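Local coordinates for protein probable mannosyltransferase KTR4 (Saccharomyces cerevisiae, PDB 5A07) that is a probable mannosyltransferase with a GT-A-type fold, which binds guanosine-5'-diphosphate and a manganese ion in a shared pocket, at residues E195-A200 with Y349-D354; N175-I180 with Y340-G345; Q267-L272 with Y312-F317. All blocks are in the same frame, centred on the assembly; numbering follows the deposited sequence.

Contact 1: residues E195-A200 with Y349-D354. With GDP (guanosine-5'-diphosphate), chain F.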
loop_
_atom_site.group_PDB
_atom_site.type_symbol
_atom_site.label_atom_id
_atom_site.label_comp_id
_atom_site.label_asym_id
_atom_site.label_seq_id
_atom_site.Cartn_x
_atom_site.Cartn_y
_atom_site.Cartn_z
ATOM N N GLU B 195 -24.735 -5.606 -6.002
ATOM C CA GLU B 195 -23.799 -4.878 -6.855
ATOM C C GLU B 195 -22.560 -5.713 -7.152
ATOM O O GLU B 195 -21.642 -5.250 -7.806
ATOM C CB GLU B 195 -23.354 -3.576 -6.185
ATOM C CG GLU B 195 -24.449 -2.612 -5.762
ATOM C CD GLU B 195 -25.561 -2.582 -6.777
ATOM O OE1 GLU B 195 -25.277 -2.208 -7.947
ATOM O OE2 GLU B 195 -26.690 -2.986 -6.410
ATOM N N ASN B 196 -22.530 -6.956 -6.689
ATOM C CA ASN B 196 -21.391 -7.780 -6.914
ATOM C C ASN B 196 -20.059 -7.258 -6.360
ATOM O O ASN B 196 -19.029 -7.409 -6.967
ATOM C CB ASN B 196 -21.296 -8.049 -8.403
ATOM C CG ASN B 196 -21.613 -9.462 -8.701
ATOM O OD1 ASN B 196 -22.770 -9.845 -8.699
ATOM N ND2 ASN B 196 -20.584 -10.272 -8.850
ATOM N N ILE B 197 -20.082 -6.666 -5.186
ATOM C CA ILE B 197 -18.839 -6.210 -4.585
ATOM C C ILE B 197 -18.188 -7.394 -3.912
ATOM O O ILE B 197 -18.736 -7.972 -2.986
ATOM C CB ILE B 197 -19.078 -5.085 -3.592
ATOM C CG1 ILE B 197 -19.171 -3.757 -4.333
ATOM C CG2 ILE B 197 -17.908 -4.920 -2.655
ATOM C CD1 ILE B 197 -20.500 -3.451 -4.912
ATOM N N GLN B 198 -16.993 -7.723 -4.377
ATOM C CA GLN B 198 -16.232 -8.792 -3.815
ATOM C C GLN B 198 -16.026 -8.669 -2.280
ATOM O O GLN B 198 -15.708 -7.582 -1.729
ATOM C CB GLN B 198 -14.886 -8.871 -4.505
ATOM C CG GLN B 198 -14.235 -10.204 -4.238
ATOM C CD GLN B 198 -12.807 -10.276 -4.726
ATOM O OE1 GLN B 198 -12.080 -9.273 -4.768
ATOM N NE2 GLN B 198 -12.373 -11.486 -5.043
ATOM N N TYR B 199 -16.265 -9.790 -1.615
ATOM C CA TYR B 199 -16.135 -10.001 -0.179
ATOM C C TYR B 199 -17.116 -9.226 0.645
ATOM O O TYR B 199 -16.926 -9.088 1.861
ATOM C CB TYR B 199 -14.768 -9.582 0.342
ATOM C CG TYR B 199 -13.550 -10.164 -0.322
ATOM C CD1 TYR B 199 -13.269 -11.542 -0.292
ATOM C CD2 TYR B 199 -12.630 -9.313 -0.927
ATOM C CE1 TYR B 199 -12.115 -12.049 -0.879
ATOM C CE2 TYR B 199 -11.478 -9.803 -1.520
ATOM C CZ TYR B 199 -11.195 -11.147 -1.478
ATOM O OH TYR B 199 -10.002 -11.547 -2.086
ATOM N N ALA B 200 -18.139 -8.644 0.042
ATOM C CA ALA B 200 -19.024 -7.737 0.816
ATOM C C ALA B 200 -19.583 -8.452 2.036
ATOM O O ALA B 200 -19.656 -7.919 3.116
ATOM C CB ALA B 200 -20.168 -7.237 -0.059
ATOM N N TYR B 349 -20.217 -1.001 7.696
ATOM C CA TYR B 349 -21.371 -0.528 6.922
ATOM C C TYR B 349 -21.061 -0.291 5.457
ATOM O O TYR B 349 -21.995 -0.325 4.575
ATOM C CB TYR B 349 -21.884 0.761 7.535
ATOM C CG TYR B 349 -22.337 0.599 9.000
ATOM C CD1 TYR B 349 -23.115 -0.513 9.413
ATOM C CD2 TYR B 349 -21.991 1.543 9.973
ATOM C CE1 TYR B 349 -23.515 -0.665 10.760
ATOM C CE2 TYR B 349 -22.403 1.400 11.287
ATOM C CZ TYR B 349 -23.161 0.299 11.678
ATOM O OH TYR B 349 -23.539 0.191 12.976
ATOM N N GLU B 350 -19.758 -0.079 5.161
ATOM C CA GLU B 350 -19.313 -0.092 3.803
ATOM C C GLU B 350 -18.220 -1.173 3.748
ATOM O O GLU B 350 -18.240 -2.082 4.570
ATOM C CB GLU B 350 -18.860 1.323 3.461
ATOM C CG GLU B 350 -20.036 2.317 3.501
ATOM C CD GLU B 350 -19.684 3.784 3.202
ATOM O OE1 GLU B 350 -18.592 4.128 2.611
ATOM O OE2 GLU B 350 -20.489 4.615 3.626
ATOM N N ARG B 351 -17.291 -1.122 2.792
ATOM C CA ARG B 351 -16.264 -2.173 2.717
ATOM C C ARG B 351 -14.924 -1.459 2.573
ATOM O O ARG B 351 -14.154 -1.697 1.626
ATOM C CB ARG B 351 -16.550 -3.199 1.591
ATOM C CG ARG B 351 -15.982 -4.642 1.939
ATOM C CD ARG B 351 -15.255 -5.288 0.786
ATOM N NE ARG B 351 -14.144 -4.399 0.423
ATOM C CZ ARG B 351 -13.426 -4.463 -0.704
ATOM N NH1 ARG B 351 -13.645 -5.404 -1.563
ATOM N NH2 ARG B 351 -12.440 -3.566 -0.940
ATOM N N TRP B 352 -14.632 -0.576 3.499
ATOM C CA TRP B 352 -13.457 0.234 3.353
ATOM C C TRP B 352 -12.187 -0.642 3.469
ATOM O O TRP B 352 -11.972 -1.276 4.501
ATOM C CB TRP B 352 -13.410 1.292 4.442
ATOM C CG TRP B 352 -14.458 2.361 4.388
ATOM C CD1 TRP B 352 -15.324 2.594 3.395
ATOM C CD2 TRP B 352 -14.747 3.322 5.419
ATOM N NE1 TRP B 352 -16.108 3.668 3.705
ATOM C CE2 TRP B 352 -15.782 4.117 4.955
ATOM C CE3 TRP B 352 -14.221 3.583 6.686
ATOM C CZ2 TRP B 352 -16.323 5.171 5.703
ATOM C CZ3 TRP B 352 -14.782 4.630 7.449
ATOM C CH2 TRP B 352 -15.809 5.403 6.940
ATOM N N GLY B 353 -11.348 -0.652 2.430
ATOM C CA GLY B 353 -10.072 -1.365 2.438
ATOM C C GLY B 353 -8.973 -0.641 3.178
ATOM O O GLY B 353 -8.978 0.599 3.309
ATOM N N ASP B 354 -8.014 -1.404 3.670
ATOM C CA ASP B 354 -6.832 -0.805 4.276
ATOM C C ASP B 354 -6.050 0.096 3.278
ATOM O O ASP B 354 -5.441 1.063 3.676
ATOM C CB ASP B 354 -5.930 -1.802 4.932
ATOM C CG ASP B 354 -5.358 -2.840 3.954
ATOM O OD1 ASP B 354 -6.048 -3.785 3.582
ATOM O OD2 ASP B 354 -4.191 -2.674 3.593
HETATM P PB GDP F . -6.904 -9.434 -1.197
HETATM O O1B GDP F . -7.684 -10.247 -2.160
HETATM O O2B GDP F . -7.412 -8.175 -0.791
HETATM O O3B GDP F . -5.451 -9.472 -1.489
HETATM O O3A GDP F . -7.207 -10.250 0.173
HETATM P PA GDP F . -6.450 -11.447 0.886
HETATM O O1A GDP F . -7.316 -12.594 1.182
HETATM O O2A GDP F . -5.138 -11.815 0.327
HETATM O "O5'" GDP F . -6.192 -10.790 2.298
HETATM C "C5'" GDP F . -5.177 -9.854 2.681
HETATM C "C4'" GDP F . -4.172 -10.427 3.666
HETATM O "O4'" GDP F . -4.879 -10.724 4.876
HETATM C "C3'" GDP F . -3.492 -11.708 3.212
HETATM O "O3'" GDP F . -2.171 -11.764 3.805
HETATM C "C2'" GDP F . -4.419 -12.795 3.779
HETATM O "O2'" GDP F . -3.721 -14.003 4.053
HETATM C "C1'" GDP F . -4.828 -12.153 5.058
HETATM N N9 GDP F . -6.186 -12.528 5.518
HETATM C C8 GDP F . -7.385 -12.300 4.922
HETATM N N7 GDP F . -8.405 -12.769 5.748
HETATM C C5 GDP F . -7.808 -13.270 6.872
HETATM C C6 GDP F . -8.307 -13.890 8.114
HETATM O O6 GDP F . -9.574 -13.988 8.180
HETATM N N1 GDP F . -7.403 -14.293 9.018
HETATM C C2 GDP F . -6.038 -14.170 8.814
HETATM N N2 GDP F . -5.198 -14.600 9.750
HETATM N N3 GDP F . -5.526 -13.607 7.677
HETATM C C4 GDP F . -6.357 -13.107 6.743
#
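Arg351 reaches across to Gln198 with the one direct hydrogen bond that joins segments 195-200 and 349-354. Its NH1 donates to the backbone Gln198 O at 3.0 Å, fairly straight (160° at the hydrogen). The oxygen lies at the guanidinium edge, in its plane, whereas the nitrogen is tilted out of the carbonyl plane. This carbonyl belongs to the central peptide of a type II turn, Ile197 to Ala200, closed by Ala200 N on Ile197 O. The arginine chain starts out with CG roughly trans to the backbone N (chi1 -150°) and then bends twice, which turns the guanidinium toward the turn.

The van der Waals contacts are looser. Arg351 CD passes 4.4 Å from Ile197 CG2, and Arg351 NH1 comes to 4.1 Å from Tyr199 CD2 near the plane of the ring. With ring and guanidinium planes 49° apart, the pair does not stack. One face of the tyrosine is covered from within its own segment, Gln198 CG sitting 3.7 Å above the ring centre, and Tyr205 of helix 203-214 stacks with the same ring.

A second hydrogen bond goes to the ligand. Tyr199 OH donates to O1B of guanosine-5'-diphosphate at 2.7 Å, and Tyr205 OH bonds the same ligand; the Tyr199 side chain is about 6 Å from the manganese ion. A turn that follows the Schellman-capped end of helix 182-194, its central peptide bound by Arg351 from a distant loop, thus presents Tyr199 to the diphosphate, and this tyrosine belongs to the nucleotide pocket of a GT-A-type protein.

Contact 2: residues N175-I180 with Y340-G345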
loop_
_atom_site.group_PDB
_atom_site.type_symbol
_atom_site.label_atom_id
_atom_site.label_comp_id
_atom_site.label_asym_id
_atom_site.label_seq_id
_atom_site.Cartn_x
_atom_site.Cartn_y
_atom_site.Cartn_z
ATOM N N ASN B 175 -12.244 -8.795 16.090
ATOM C CA ASN B 175 -13.662 -8.958 15.800
ATOM C C ASN B 175 -14.443 -7.661 15.642
ATOM O O ASN B 175 -14.070 -6.639 16.144
ATOM C CB ASN B 175 -14.358 -9.751 16.931
ATOM C CG ASN B 175 -13.833 -11.169 17.073
ATOM O OD1 ASN B 175 -13.510 -11.806 16.127
ATOM N ND2 ASN B 175 -13.822 -11.654 18.267
ATOM N N MET B 176 -15.542 -7.759 14.913
ATOM C CA MET B 176 -16.478 -6.653 14.808
ATOM C C MET B 176 -16.757 -6.135 16.223
ATOM O O MET B 176 -17.146 -6.915 17.090
ATOM C CB MET B 176 -17.761 -7.141 14.161
ATOM C CG MET B 176 -18.772 -6.012 13.933
ATOM S SD MET B 176 -20.348 -6.639 13.384
ATOM C CE MET B 176 -20.034 -7.212 11.742
ATOM N N PRO B 177 -16.566 -4.830 16.462
ATOM C CA PRO B 177 -16.786 -4.241 17.793
ATOM C C PRO B 177 -18.304 -4.075 18.105
ATOM O O PRO B 177 -19.159 -4.190 17.184
ATOM C CB PRO B 177 -16.145 -2.869 17.671
ATOM C CG PRO B 177 -16.327 -2.504 16.235
ATOM C CD PRO B 177 -16.271 -3.786 15.445
ATOM N N ASP B 178 -18.620 -3.813 19.374
ATOM C CA ASP B 178 -20.042 -3.625 19.807
ATOM C C ASP B 178 -20.689 -2.367 19.225
ATOM O O ASP B 178 -21.900 -2.305 19.054
ATOM C CB ASP B 178 -20.140 -3.518 21.327
ATOM C CG ASP B 178 -19.746 -4.805 22.033
ATOM O OD1 ASP B 178 -20.031 -5.906 21.479
ATOM O OD2 ASP B 178 -19.154 -4.681 23.142
ATOM N N SER B 179 -19.871 -1.374 18.899
ATOM C CA SER B 179 -20.361 -0.164 18.258
ATOM C C SER B 179 -21.146 -0.445 16.985
ATOM O O SER B 179 -21.905 0.401 16.558
ATOM C CB SER B 179 -19.186 0.766 17.983
ATOM O OG SER B 179 -18.206 0.150 17.117
ATOM N N ILE B 180 -21.001 -1.609 16.371
ATOM C CA ILE B 180 -21.663 -1.878 15.093
ATOM C C ILE B 180 -22.992 -2.578 15.317
ATOM O O ILE B 180 -23.023 -3.525 16.053
ATOM C CB ILE B 180 -20.781 -2.791 14.174
ATOM C CG1 ILE B 180 -19.485 -2.082 13.766
ATOM C CG2 ILE B 180 -21.530 -3.287 12.935
ATOM C CD1 ILE B 180 -19.700 -0.813 12.943
ATOM N N TYR B 340 -11.435 8.220 14.252
ATOM C CA TYR B 340 -12.548 8.835 13.556
ATOM C C TYR B 340 -13.234 7.858 12.629
ATOM O O TYR B 340 -14.493 7.702 12.617
ATOM C CB TYR B 340 -12.048 10.078 12.770
ATOM C CG TYR B 340 -13.158 10.974 12.255
ATOM C CD1 TYR B 340 -13.654 12.033 13.019
ATOM C CD2 TYR B 340 -13.693 10.769 11.004
ATOM C CE1 TYR B 340 -14.645 12.854 12.524
ATOM C CE2 TYR B 340 -14.718 11.572 10.517
ATOM C CZ TYR B 340 -15.182 12.616 11.288
ATOM O OH TYR B 340 -16.178 13.414 10.812
ATOM N N LEU B 341 -12.428 7.131 11.852
ATOM C CA LEU B 341 -13.067 6.161 10.967
ATOM C C LEU B 341 -13.754 5.026 11.765
ATOM O O LEU B 341 -14.744 4.465 11.301
ATOM C CB LEU B 341 -12.023 5.560 9.981
ATOM C CG LEU B 341 -11.326 6.589 9.059
ATOM C CD1 LEU B 341 -10.295 5.884 8.157
ATOM C CD2 LEU B 341 -12.319 7.360 8.220
ATOM N N GLU B 342 -13.147 4.620 12.864
ATOM C CA GLU B 342 -13.722 3.556 13.733
ATOM C C GLU B 342 -15.140 3.993 14.165
ATOM O O GLU B 342 -16.088 3.248 13.966
ATOM C CB GLU B 342 -12.823 3.321 14.947
ATOM C CG GLU B 342 -13.351 2.320 15.991
ATOM C CD GLU B 342 -13.456 0.871 15.494
ATOM O OE1 GLU B 342 -13.181 0.556 14.307
ATOM O OE2 GLU B 342 -13.793 -0.017 16.305
ATOM N N GLU B 343 -15.269 5.250 14.586
ATOM C CA GLU B 343 -16.563 5.832 15.003
ATOM C C GLU B 343 -17.585 5.877 13.920
ATOM O O GLU B 343 -18.711 5.578 14.159
ATOM C CB GLU B 343 -16.389 7.218 15.587
ATOM C CG GLU B 343 -15.894 7.188 17.024
ATOM C CD GLU B 343 -15.124 8.439 17.489
ATOM O OE1 GLU B 343 -15.215 9.521 16.840
ATOM O OE2 GLU B 343 -14.409 8.334 18.530
ATOM N N LYS B 344 -17.191 6.146 12.681
ATOM C CA LYS B 344 -18.123 6.088 11.562
ATOM C C LYS B 344 -18.631 4.735 11.223
ATOM O O LYS B 344 -19.672 4.635 10.609
ATOM C CB LYS B 344 -17.479 6.599 10.243
ATOM C CG LYS B 344 -16.875 7.996 10.279
ATOM C CD LYS B 344 -17.863 9.082 10.692
ATOM C CE LYS B 344 -19.018 9.179 9.759
ATOM N NZ LYS B 344 -19.525 10.586 9.854
ATOM N N GLY B 345 -17.866 3.683 11.506
ATOM C CA GLY B 345 -18.294 2.339 11.240
ATOM C C GLY B 345 -18.185 1.892 9.826
ATOM O O GLY B 345 -18.696 0.807 9.460
HETATM O O HOH W 1 -17.600 1.035 14.672
#
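Pro177 and Glu342 lie alongside each other, their side chains running in opposite directions, so that the carboxylate oxygen Glu342 OE2 rests 3.6 Å from Pro177 CG and 3.9 Å from Pro177 CB. The second direct contact is apolar: the terminal methyl Ile180 CD1 sits 3.8 Å from Gly345 CA, where the glycine, having no side chain, lets it come close to the backbone. Between these two points a water spans the gap. It lies 2.7 Å from Ser179 OG and donates to the backbone Glu342 O at 2.8 Å.

The next shell explains how these groups are placed. A type I turn from Pro177 to Ile180, closed by Ile180 N on Pro177 O, brings the proline, the serine and the isoleucine to bear on the helix end. On the other side, Glu342 extends its CG anti to the backbone N (chi1 175°) and folds over at the next bond (chi2 66°), swinging the carboxylate toward the turn. Gly345 leaves helix 332-344 with a positive phi of 78° and at once stands at the N-cap of helix 346-349.

Farther out, Arg210 of helix 203-214 forms a salt bridge through NE with Glu342 OE1 and also touches Pro177, while Tyr348 packs on both Pro177 and Ile180.

No direct hydrogen bond crosses between 175-180 and 340-345. The chemistry therefore implies a surface junction in which the arginine probably offsets the charge of the glutamate, and which rests on proline methylenes against a carboxylate oxygen, an isoleucine methyl against a glycine and one bridging water.

Contact 3: residues Q267-L272 with Y312-F317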
loop_
_atom_site.group_PDB
_atom_site.type_symbol
_atom_site.label_atom_id
_atom_site.label_comp_id
_atom_site.label_asym_id
_atom_site.label_seq_id
_atom_site.Cartn_x
_atom_site.Cartn_y
_atom_site.Cartn_z
ATOM N N GLN B 267 -17.752 1.795 -5.014
ATOM C CA GLN B 267 -18.921 1.334 -4.226
ATOM C C GLN B 267 -18.492 0.712 -2.920
ATOM O O GLN B 267 -19.336 0.506 -2.040
ATOM C CB GLN B 267 -19.753 0.316 -5.041
ATOM C CG GLN B 267 -20.343 0.811 -6.366
ATOM C CD GLN B 267 -19.272 1.007 -7.467
ATOM O OE1 GLN B 267 -18.089 0.570 -7.370
ATOM N NE2 GLN B 267 -19.679 1.678 -8.519
ATOM N N THR B 268 -17.195 0.399 -2.746
ATOM C CA THR B 268 -16.726 -0.070 -1.442
ATOM C C THR B 268 -16.516 1.054 -0.469
ATOM O O THR B 268 -16.335 0.829 0.755
ATOM C CB THR B 268 -15.415 -0.873 -1.551
ATOM O OG1 THR B 268 -14.345 -0.002 -1.999
ATOM C CG2 THR B 268 -15.564 -2.053 -2.472
ATOM N N ILE B 269 -16.413 2.286 -0.979
ATOM C CA ILE B 269 -15.985 3.412 -0.186
ATOM C C ILE B 269 -16.853 4.635 -0.420
ATOM O O ILE B 269 -16.374 5.790 -0.463
ATOM C CB ILE B 269 -14.503 3.785 -0.470
ATOM C CG1 ILE B 269 -14.260 4.005 -1.955
ATOM C CG2 ILE B 269 -13.619 2.714 0.161
ATOM C CD1 ILE B 269 -12.843 4.534 -2.316
ATOM N N GLU B 270 -18.157 4.409 -0.507
ATOM C CA GLU B 270 -19.100 5.506 -0.794
ATOM C C GLU B 270 -18.883 6.750 0.039
ATOM O O GLU B 270 -18.850 7.872 -0.523
ATOM C CB GLU B 270 -20.552 5.017 -0.628
ATOM C CG GLU B 270 -21.548 6.114 -0.953
ATOM C CD GLU B 270 -22.983 5.597 -1.041
ATOM O OE1 GLU B 270 -23.267 4.588 -0.378
ATOM O OE2 GLU B 270 -23.797 6.203 -1.775
ATOM N N THR B 271 -18.718 6.635 1.342
ATOM C CA THR B 271 -18.528 7.791 2.205
ATOM C C THR B 271 -17.169 7.961 2.843
ATOM O O THR B 271 -16.997 8.782 3.715
ATOM C CB THR B 271 -19.582 7.857 3.362
ATOM O OG1 THR B 271 -19.402 6.761 4.296
ATOM C CG2 THR B 271 -21.020 7.869 2.778
ATOM N N LEU B 272 -16.148 7.276 2.381
ATOM C CA LEU B 272 -14.848 7.417 3.028
ATOM C C LEU B 272 -14.202 8.828 2.817
ATOM O O LEU B 272 -13.708 9.447 3.737
ATOM C CB LEU B 272 -13.902 6.295 2.557
ATOM C CG LEU B 272 -12.446 6.431 3.012
ATOM C CD1 LEU B 272 -12.302 6.401 4.513
ATOM C CD2 LEU B 272 -11.696 5.239 2.367
ATOM N N TYR B 312 -13.098 12.115 -4.653
ATOM C CA TYR B 312 -11.872 11.312 -4.475
ATOM C C TYR B 312 -11.638 10.492 -5.714
ATOM O O TYR B 312 -12.514 9.775 -6.196
ATOM C CB TYR B 312 -12.009 10.398 -3.257
ATOM C CG TYR B 312 -10.886 9.392 -2.984
ATOM C CD1 TYR B 312 -9.556 9.662 -3.265
ATOM C CD2 TYR B 312 -11.175 8.203 -2.312
ATOM C CE1 TYR B 312 -8.548 8.707 -2.974
ATOM C CE2 TYR B 312 -10.176 7.275 -2.030
ATOM C CZ TYR B 312 -8.866 7.536 -2.367
ATOM O OH TYR B 312 -7.901 6.588 -2.052
ATOM N N SER B 313 -10.438 10.593 -6.259
ATOM C CA SER B 313 -10.074 9.814 -7.443
ATOM C C SER B 313 -10.208 8.312 -7.251
ATOM O O SER B 313 -10.401 7.592 -8.199
ATOM C CB SER B 313 -8.597 10.142 -7.818
ATOM O OG SER B 313 -7.722 9.746 -6.728
ATOM N N THR B 314 -10.067 7.911 -6.009
ATOM C CA THR B 314 -9.968 6.523 -5.512
ATOM C C THR B 314 -8.600 5.947 -5.719
ATOM O O THR B 314 -8.360 4.758 -5.429
ATOM C CB THR B 314 -11.078 5.577 -5.989
ATOM O OG1 THR B 314 -10.869 5.234 -7.362
ATOM C CG2 THR B 314 -12.413 6.218 -5.830
ATOM N N CYS B 315 -7.625 6.768 -6.145
ATOM C CA CYS B 315 -6.240 6.251 -6.260
ATOM C C CYS B 315 -5.680 5.888 -4.888
ATOM O O CYS B 315 -5.911 6.566 -3.883
ATOM C CB CYS B 315 -5.345 7.267 -6.939
ATOM S SG CYS B 315 -5.820 7.480 -8.665
ATOM N N HIS B 316 -4.959 4.745 -4.842
ATOM C CA HIS B 316 -4.359 4.271 -3.642
ATOM C C HIS B 316 -3.109 3.445 -3.917
ATOM O O HIS B 316 -2.975 2.862 -4.989
ATOM C CB HIS B 316 -5.398 3.477 -2.816
ATOM C CG HIS B 316 -5.910 2.251 -3.504
ATOM N ND1 HIS B 316 -6.906 2.276 -4.471
ATOM C CD2 HIS B 316 -5.527 0.969 -3.398
ATOM C CE1 HIS B 316 -7.117 1.047 -4.898
ATOM N NE2 HIS B 316 -6.309 0.235 -4.253
ATOM N N PHE B 317 -2.221 3.392 -2.942
ATOM C CA PHE B 317 -1.084 2.464 -3.007
ATOM C C PHE B 317 -1.685 1.080 -2.802
ATOM O O PHE B 317 -2.524 0.899 -1.933
ATOM C CB PHE B 317 -0.066 2.758 -1.930
ATOM C CG PHE B 317 0.335 4.207 -1.898
ATOM C CD1 PHE B 317 1.031 4.742 -2.974
ATOM C CD2 PHE B 317 0.011 5.021 -0.826
ATOM C CE1 PHE B 317 1.330 6.108 -3.024
ATOM C CE2 PHE B 317 0.337 6.347 -0.848
ATOM C CZ PHE B 317 0.994 6.884 -1.942
#
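Tyr312 OH donates to Cys315 O at 2.7 Å, from above the carbonyl plane, and so ties its ring back onto its own segment, where Thr314 N lies over one face, toward the rim. Against this ring comes Ile269: its CD1 lies 3.8 Å from Tyr312 CE2, approaching obliquely while the two side chains cross at about a right angle. Ile269 CD1 is also 3.9 Å from Thr314 CG2, the branch that chi1 (74°, measured to OG1) sets anti to the carbonyl carbon. A single methyl thus meets two side chains of segment 312-317.

Further polar bonds hold that segment in shape. Thr314 OG1 has Asn305 OD1 and Asp264 N as polar neighbours. Ser313 OG accepts from Cys315 N in an ST turn. His316 ND1 points straight at Thr314 O (3.0 Å, 180° at the hydrogen), in the plane of its ring.

All three touching residues are buried. Cys315 is tied by a disulfide to Cys417, and Tyr312 rests on Leu296 of helix 293-297. The backbone of His316 is hydrogen-bonded to that of Leu262, as strand 316-317 runs antiparallel to 256-262 in the central sheet; segment 267-272 meanwhile leads into helix 272-282.

Overall arrangement
Contact 1 is the hub of the three, its centre 15 Å from that of contact 2 and 11 Å from that of contact 3. Segment 349-354 does the joining. Arg351 N lies 3.0 Å from Thr268 O, and Glu350 OE2 meets Thr271 OG1, both probable hydrogen bonds to segment 267-272. Toward contact 2, Trp352 CZ3 packs 3.8 Å from Leu341 CD2, and Tyr349 OH comes to 3.5 Å from Ile180 CA. Contacts 2 and 3, whose centres are about 19 Å apart, touch where Leu341 CD2 packs on Leu272 CD1. Contact 1 includes a residue of the nucleotide pocket, whereas the Ile269 side chain of contact 3 stands about 13 Å from guanosine-5'-diphosphate.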